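Local coordinates for beta-hexosaminidase (Neisseria gonorrhoeae, PDB 6JTJ), which probably takes part in peptidoglycan recycling by hydrolysing terminal beta-1,4-linked N-acetylglucosamine from peptide-linked cell-wall fragments, at residues L194-Q197 / K198-K202; N355-H359 / E360-A364. One frame throughout, in Å; residues are numbered along the deposited sequence.

Contact 1 (L194-Q197 / K198-K202); sequences LALQ and KGLAK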
ATOM      1  N   LEU C 194     -21.269   6.582  -8.848  1.00 24.75           N
ATOM      2  CA  LEU C 194     -22.415   6.335  -9.728  1.00 26.39           C
ATOM      3  C   LEU C 194     -22.236   6.944 -11.110  1.00 25.68           C
ATOM      4  O   LEU C 194     -22.540   6.319 -12.132  1.00 24.78           O
ATOM      5  CB  LEU C 194     -23.700   6.869  -9.094  1.00 27.25           C
ATOM      6  CG  LEU C 194     -24.208   6.108  -7.875  1.00 27.17           C
ATOM      7  CD1 LEU C 194     -25.266   6.928  -7.139  1.00 29.70           C
ATOM      8  CD2 LEU C 194     -24.779   4.756  -8.281  1.00 28.83           C
ATOM      9  N   ALA C 195     -21.656   8.139 -11.151  1.00 26.50           N
ATOM     10  CA  ALA C 195     -21.350   8.789 -12.431  1.00 24.74           C
ATOM     11  C   ALA C 195     -20.269   8.054 -13.186  1.00 26.08           C
ATOM     12  O   ALA C 195     -20.324   7.906 -14.429  1.00 25.34           O
ATOM     13  CB  ALA C 195     -20.929  10.236 -12.193  1.00 26.38           C
ATOM     14  N   LEU C 196     -19.237   7.611 -12.470  1.00 25.27           N
ATOM     15  CA  LEU C 196     -18.198   6.819 -13.132  1.00 24.74           C
ATOM     16  C   LEU C 196     -18.827   5.555 -13.700  1.00 22.48           C
ATOM     17  O   LEU C 196     -18.508   5.142 -14.819  1.00 23.21           O
ATOM     18  CB  LEU C 196     -17.084   6.446 -12.144  1.00 25.79           C
ATOM     19  CG  LEU C 196     -15.890   5.730 -12.798  1.00 26.78           C
ATOM     20  CD1 LEU C 196     -14.828   6.718 -13.256  1.00 27.24           C
ATOM     21  CD2 LEU C 196     -15.271   4.743 -11.830  1.00 26.18           C
ATOM     22  N   GLN C 197     -19.691   4.927 -12.909  1.00 23.37           N
ATOM     23  CA  GLN C 197     -20.336   3.661 -13.297  1.00 23.25           C
ATOM     24  C   GLN C 197     -21.116   3.795 -14.619  1.00 24.12           C
ATOM     25  O   GLN C 197     -21.018   2.934 -15.492  1.00 25.78           O
ATOM     26  CB  GLN C 197     -21.245   3.172 -12.159  1.00 23.86           C
ATOM     27  CG  GLN C 197     -22.076   1.936 -12.492  1.00 25.43           C
ATOM     28  CD  GLN C 197     -22.729   1.332 -11.272  1.00 25.00           C
ATOM     29  OE1 GLN C 197     -22.252   0.327 -10.735  1.00 26.74           O
ATOM     30  NE2 GLN C 197     -23.792   1.970 -10.781  1.00 24.92           N
ATOM     31  N   LYS C 198     -21.843   4.894 -14.778  1.00 25.47           N
ATOM     32  CA  LYS C 198     -22.554   5.183 -16.046  1.00 25.57           C
ATOM     33  C   LYS C 198     -21.601   5.357 -17.211  1.00 25.70           C
ATOM     34  O   LYS C 198     -21.844   4.856 -18.310  1.00 25.92           O
ATOM     35  CB  LYS C 198     -23.399   6.448 -15.907  1.00 27.42           C
ATOM     36  CG  LYS C 198     -24.641   6.249 -15.070  1.00 29.07           C
ATOM     37  CD  LYS C 198     -25.535   7.484 -15.062  1.00 32.57           C
ATOM     38  CE  LYS C 198     -26.465   7.439 -13.877  1.00 32.59           C
ATOM     39  NZ  LYS C 198     -26.766   8.805 -13.383  1.00 33.34           N
ATOM     40  N   GLY C 199     -20.466   6.012 -16.960  1.00 25.75           N
ATOM     41  CA  GLY C 199     -19.411   6.110 -17.962  1.00 23.94           C
ATOM     42  C   GLY C 199     -18.864   4.763 -18.373  1.00 25.55           C
ATOM     43  O   GLY C 199     -18.669   4.487 -19.570  1.00 25.13           O
ATOM     44  N   LEU C 200     -18.573   3.917 -17.377  1.00 25.00           N
ATOM     45  CA  LEU C 200     -18.067   2.573 -17.648  1.00 23.60           C
ATOM     46  C   LEU C 200     -19.035   1.821 -18.551  1.00 23.74           C
ATOM     47  O   LEU C 200     -18.609   1.120 -19.467  1.00 24.47           O
ATOM     48  CB  LEU C 200     -17.864   1.787 -16.329  1.00 25.18           C
ATOM     49  CG  LEU C 200     -16.768   2.275 -15.353  1.00 24.44           C
ATOM     50  CD1 LEU C 200     -16.857   1.508 -14.048  1.00 24.47           C
ATOM     51  CD2 LEU C 200     -15.382   2.136 -15.966  1.00 23.81           C
ATOM     52  N   ALA C 201     -20.323   1.897 -18.232  1.00 26.59           N
ATOM     53  CA  ALA C 201     -21.353   1.158 -18.986  1.00 28.48           C
ATOM     54  C   ALA C 201     -21.410   1.625 -20.443  1.00 31.11           C
ATOM     55  O   ALA C 201     -21.590   0.824 -21.348  1.00 29.01           O
ATOM     56  CB  ALA C 201     -22.703   1.310 -18.311  1.00 28.06           C
ATOM     57  N   LYS C 202     -21.194   2.914 -20.680  1.00 34.80           N
ATOM     58  CA  LYS C 202     -21.052   3.395 -22.062  1.00 35.89           C
ATOM     59  C   LYS C 202     -19.911   2.715 -22.775  1.00 38.08           C
ATOM     60  O   LYS C 202     -20.006   2.437 -23.972  1.00 40.37           O
ATOM     61  CB  LYS C 202     -20.841   4.894 -22.097  1.00 41.04           C
ATOM     62  CG  LYS C 202     -22.136   5.637 -22.229  1.00 44.64           C
ATOM     63  CD  LYS C 202     -21.937   7.130 -22.134  1.00 46.64           C
ATOM     64  CE  LYS C 202     -23.236   7.840 -21.841  1.00 47.18           C
ATOM     65  NZ  LYS C 202     -24.445   7.221 -22.445  1.00 48.91           N
TER

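Contact 2 (N355-H359 / E360-A364); sequences NSLGH and EAVQA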
ATOM      1  N   ASN C 355     -18.499  -8.163 -21.205  1.00 32.03           N
ATOM      2  CA  ASN C 355     -18.514  -6.896 -21.907  1.00 34.06           C
ATOM      3  C   ASN C 355     -19.721  -6.832 -22.837  1.00 36.50           C
ATOM      4  O   ASN C 355     -20.049  -7.815 -23.500  1.00 37.04           O
ATOM      5  CB  ASN C 355     -17.250  -6.692 -22.726  1.00 32.79           C
ATOM      6  CG  ASN C 355     -16.980  -5.224 -22.984  1.00 34.92           C
ATOM      7  OD1 ASN C 355     -17.687  -4.595 -23.755  1.00 33.42           O
ATOM      8  ND2 ASN C 355     -15.944  -4.684 -22.358  1.00 32.31           N
ATOM      9  N   SER C 356     -20.384  -5.690 -22.865  1.00 37.93           N
ATOM     10  CA  SER C 356     -21.598  -5.545 -23.644  1.00 43.41           C
ATOM     11  C   SER C 356     -21.341  -5.014 -25.072  1.00 44.15           C
ATOM     12  O   SER C 356     -22.254  -4.988 -25.868  1.00 45.65           O
ATOM     13  CB  SER C 356     -22.613  -4.673 -22.870  1.00 44.34           C
ATOM     14  OG  SER C 356     -22.149  -3.347 -22.729  1.00 45.94           O
ATOM     15  N   LEU C 357     -20.119  -4.570 -25.383  1.00 42.28           N
ATOM     16  CA  LEU C 357     -19.788  -4.031 -26.715  1.00 41.07           C
ATOM     17  C   LEU C 357     -18.996  -5.003 -27.556  1.00 44.38           C
ATOM     18  O   LEU C 357     -18.048  -5.602 -27.061  1.00 47.93           O
ATOM     19  CB  LEU C 357     -18.945  -2.769 -26.583  1.00 42.61           C
ATOM     20  CG  LEU C 357     -19.563  -1.511 -25.980  1.00 43.42           C
ATOM     21  CD1 LEU C 357     -18.556  -0.374 -26.104  1.00 47.19           C
ATOM     22  CD2 LEU C 357     -20.860  -1.133 -26.666  1.00 47.64           C
ATOM     23  N   GLY C 358     -19.356  -5.160 -28.830  1.00 44.84           N
ATOM     24  CA  GLY C 358     -18.564  -5.996 -29.745  1.00 43.03           C
ATOM     25  C   GLY C 358     -17.279  -5.281 -30.125  1.00 43.16           C
ATOM     26  O   GLY C 358     -17.230  -4.061 -30.138  1.00 39.04           O
ATOM     27  N   HIS C 359     -16.264  -6.057 -30.494  1.00 45.30           N
ATOM     28  CA  HIS C 359     -14.929  -5.531 -30.811  1.00 48.10           C
ATOM     29  C   HIS C 359     -14.917  -4.509 -31.971  1.00 49.17           C
ATOM     30  O   HIS C 359     -14.289  -3.453 -31.889  1.00 50.40           O
ATOM     31  CB  HIS C 359     -13.971  -6.687 -31.119  1.00 46.86           C
ATOM     32  CG  HIS C 359     -12.623  -6.231 -31.543  1.00 53.99           C
ATOM     33  ND1 HIS C 359     -12.208  -6.237 -32.856  1.00 64.11           N
ATOM     34  CD2 HIS C 359     -11.612  -5.690 -30.829  1.00 58.05           C
ATOM     35  CE1 HIS C 359     -10.984  -5.744 -32.929  1.00 63.10           C
ATOM     36  NE2 HIS C 359     -10.602  -5.401 -31.712  1.00 64.07           N
ATOM     37  N   GLU C 360     -15.638  -4.819 -33.039  1.00 46.50           N
ATOM     38  CA  GLU C 360     -15.731  -3.906 -34.180  1.00 45.04           C
ATOM     39  C   GLU C 360     -16.451  -2.612 -33.791  1.00 40.19           C
ATOM     40  O   GLU C 360     -16.025  -1.520 -34.163  1.00 39.69           O
ATOM     41  CB  GLU C 360     -16.442  -4.608 -35.344  1.00 47.40           C
ATOM     42  CG  GLU C 360     -15.619  -5.736 -35.933  1.00 48.86           C
ATOM     43  CD  GLU C 360     -16.450  -6.788 -36.656  1.00 53.40           C
ATOM     44  OE1 GLU C 360     -17.570  -6.474 -37.136  1.00 55.77           O
ATOM     45  OE2 GLU C 360     -15.967  -7.932 -36.748  1.00 52.66           O
ATOM     46  N   ALA C 361     -17.551  -2.736 -33.046  1.00 36.92           N
ATOM     47  CA  ALA C 361     -18.272  -1.574 -32.579  1.00 36.55           C
ATOM     48  C   ALA C 361     -17.332  -0.640 -31.809  1.00 40.80           C
ATOM     49  O   ALA C 361     -17.420   0.579 -31.914  1.00 39.76           O
ATOM     50  CB  ALA C 361     -19.454  -1.983 -31.721  1.00 34.87           C
ATOM     51  N   VAL C 362     -16.453  -1.213 -30.999  1.00 43.26           N
ATOM     52  CA  VAL C 362     -15.562  -0.398 -30.196  1.00 47.28           C
ATOM     53  C   VAL C 362     -14.489   0.317 -31.045  1.00 47.34           C
ATOM     54  O   VAL C 362     -14.229   1.504 -30.841  1.00 40.52           O
ATOM     55  CB  VAL C 362     -14.870  -1.213 -29.111  1.00 49.62           C
ATOM     56  CG1 VAL C 362     -14.006  -0.264 -28.333  1.00 52.30           C
ATOM     57  CG2 VAL C 362     -15.869  -1.878 -28.166  1.00 52.31           C
ATOM     58  N   GLN C 363     -13.882  -0.392 -31.995  1.00 51.02           N
ATOM     59  CA  GLN C 363     -12.931   0.257 -32.925  1.00 54.67           C
ATOM     60  C   GLN C 363     -13.617   1.418 -33.693  1.00 49.51           C
ATOM     61  O   GLN C 363     -13.056   2.505 -33.858  1.00 52.44           O
ATOM     62  CB  GLN C 363     -12.335  -0.751 -33.895  1.00 62.77           C
ATOM     63  CG  GLN C 363     -11.366  -1.845 -33.346  1.00 76.10           C
ATOM     64  CD  GLN C 363     -10.884  -2.673 -34.529  1.00 90.13           C
ATOM     65  OE1 GLN C 363     -11.603  -2.763 -35.521  1.00103.57           O
ATOM     66  NE2 GLN C 363      -9.661  -3.221 -34.477  1.00 95.42           N
ATOM     67  N   ALA C 364     -14.869   1.226 -34.085  1.00 45.10           N
ATOM     68  CA  ALA C 364     -15.617   2.308 -34.726  1.00 44.76           C
ATOM     69  C   ALA C 364     -15.758   3.528 -33.790  1.00 39.61           C
ATOM     70  O   ALA C 364     -15.520   4.682 -34.181  1.00 37.42           O
ATOM     71  CB  ALA C 364     -16.996   1.804 -35.175  1.00 44.10           C
TER

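Contact 1 (L194-Q197 / K198-K202)
Four successive main-chain hydrogen bonds join Leu194-Gln197 to Lys198-Ala201, each running from an amide N to the carbonyl four residues earlier. The shortest is Leu200 N to Leu196 O, at 2.8 Å. Gly199 N to Ala195 O is longer, at 3.2 Å.

This is the C-terminal half of helix 186-202, which leads into the parallel strand 208-212 of the catalytic barrel of family 3 glycosidases. Ala195 and Leu200 lie against helix 136-155.

Apolar contact between side chains one turn apart is confined to two leucines: Leu196 CD2 comes within 4.2 Å of Leu200 CD1. Leu200 CG also passes close to the backbone, 3.4 Å from Leu196 O, because chi1 of -67° keeps it beside its own backbone N.

Of the polar side chains, Lys198 lays its CG methylene 3.6 Å from Leu194 O on the exposed side. Gln197 runs extended past CG toward Met247, Glu250 and Met252, and its amide is anchored outside the helix by a hydrogen bond between Ser207 OG and OE1.

Contact 2 (N355-H359 / E360-A364)
His359 and Gln363, one turn apart at the start of helix 359-367, just after its N-cap Gly358, meet through a CH-pi contact on the protein surface. Gln363 CG stands over one face of the imidazole, 4.2 Å from the ring centroid and 28° off its normal. From there the chain slants outward past the CE1 side of the ring, bringing NE2 to 3.2 Å from His359 CE1. Ring and amide planes are 49° apart, so the amide is inclined to the ring and does not stack flat on it. The His359 ring projects outward from the helix, and Gln363, whose CG sits beside its own backbone N (chi1 -68°), leans back over it. Both side chains also touch Lys86 of helix 82-94.

On another side of the same turn, Leu357 crosses Val362, with its CB 3.6 Å from Val362 CG2. Val362 is buried here, and beyond Leu357 it packs on Thr152, Ser155 and Ala156.

The carbonyl oxygen of Gly358 accepts Val362 N at 3.1 Å. The next bond runs from Gln363 N to His359 O.

Further out, the approach to the cap is held by Asn355. Its ND2 binds Ser155 OG and Ile159 O, its backbone N binds Asp160 OD1, and an Asx turn is closed by Leu357 N donating to Asn355 OD1 at 2.9 Å.

Overall arrangement
Contact 1 comes first along the chain, within helix 186-202, and contact 2 follows much later, where the loop after helix 346-352 enters helix 359-367. Each is a local contact in one continuous stretch, so neither closes a long loop; they stand in series and neither nest nor cross. In space their centres are about 17 Å apart, and they meet where Lys202 O lies 3.8 Å from Leu357 CD1. Just beyond the end of the first helix, Gly204 adds backbone hydrogen bonding to Ser356. Helix 136-155 serves both, carrying Leu200 of contact 1 and, nearer its C-terminal end, Val362 of contact 2, which ties the C-terminal helical region to the barrel's outer helices.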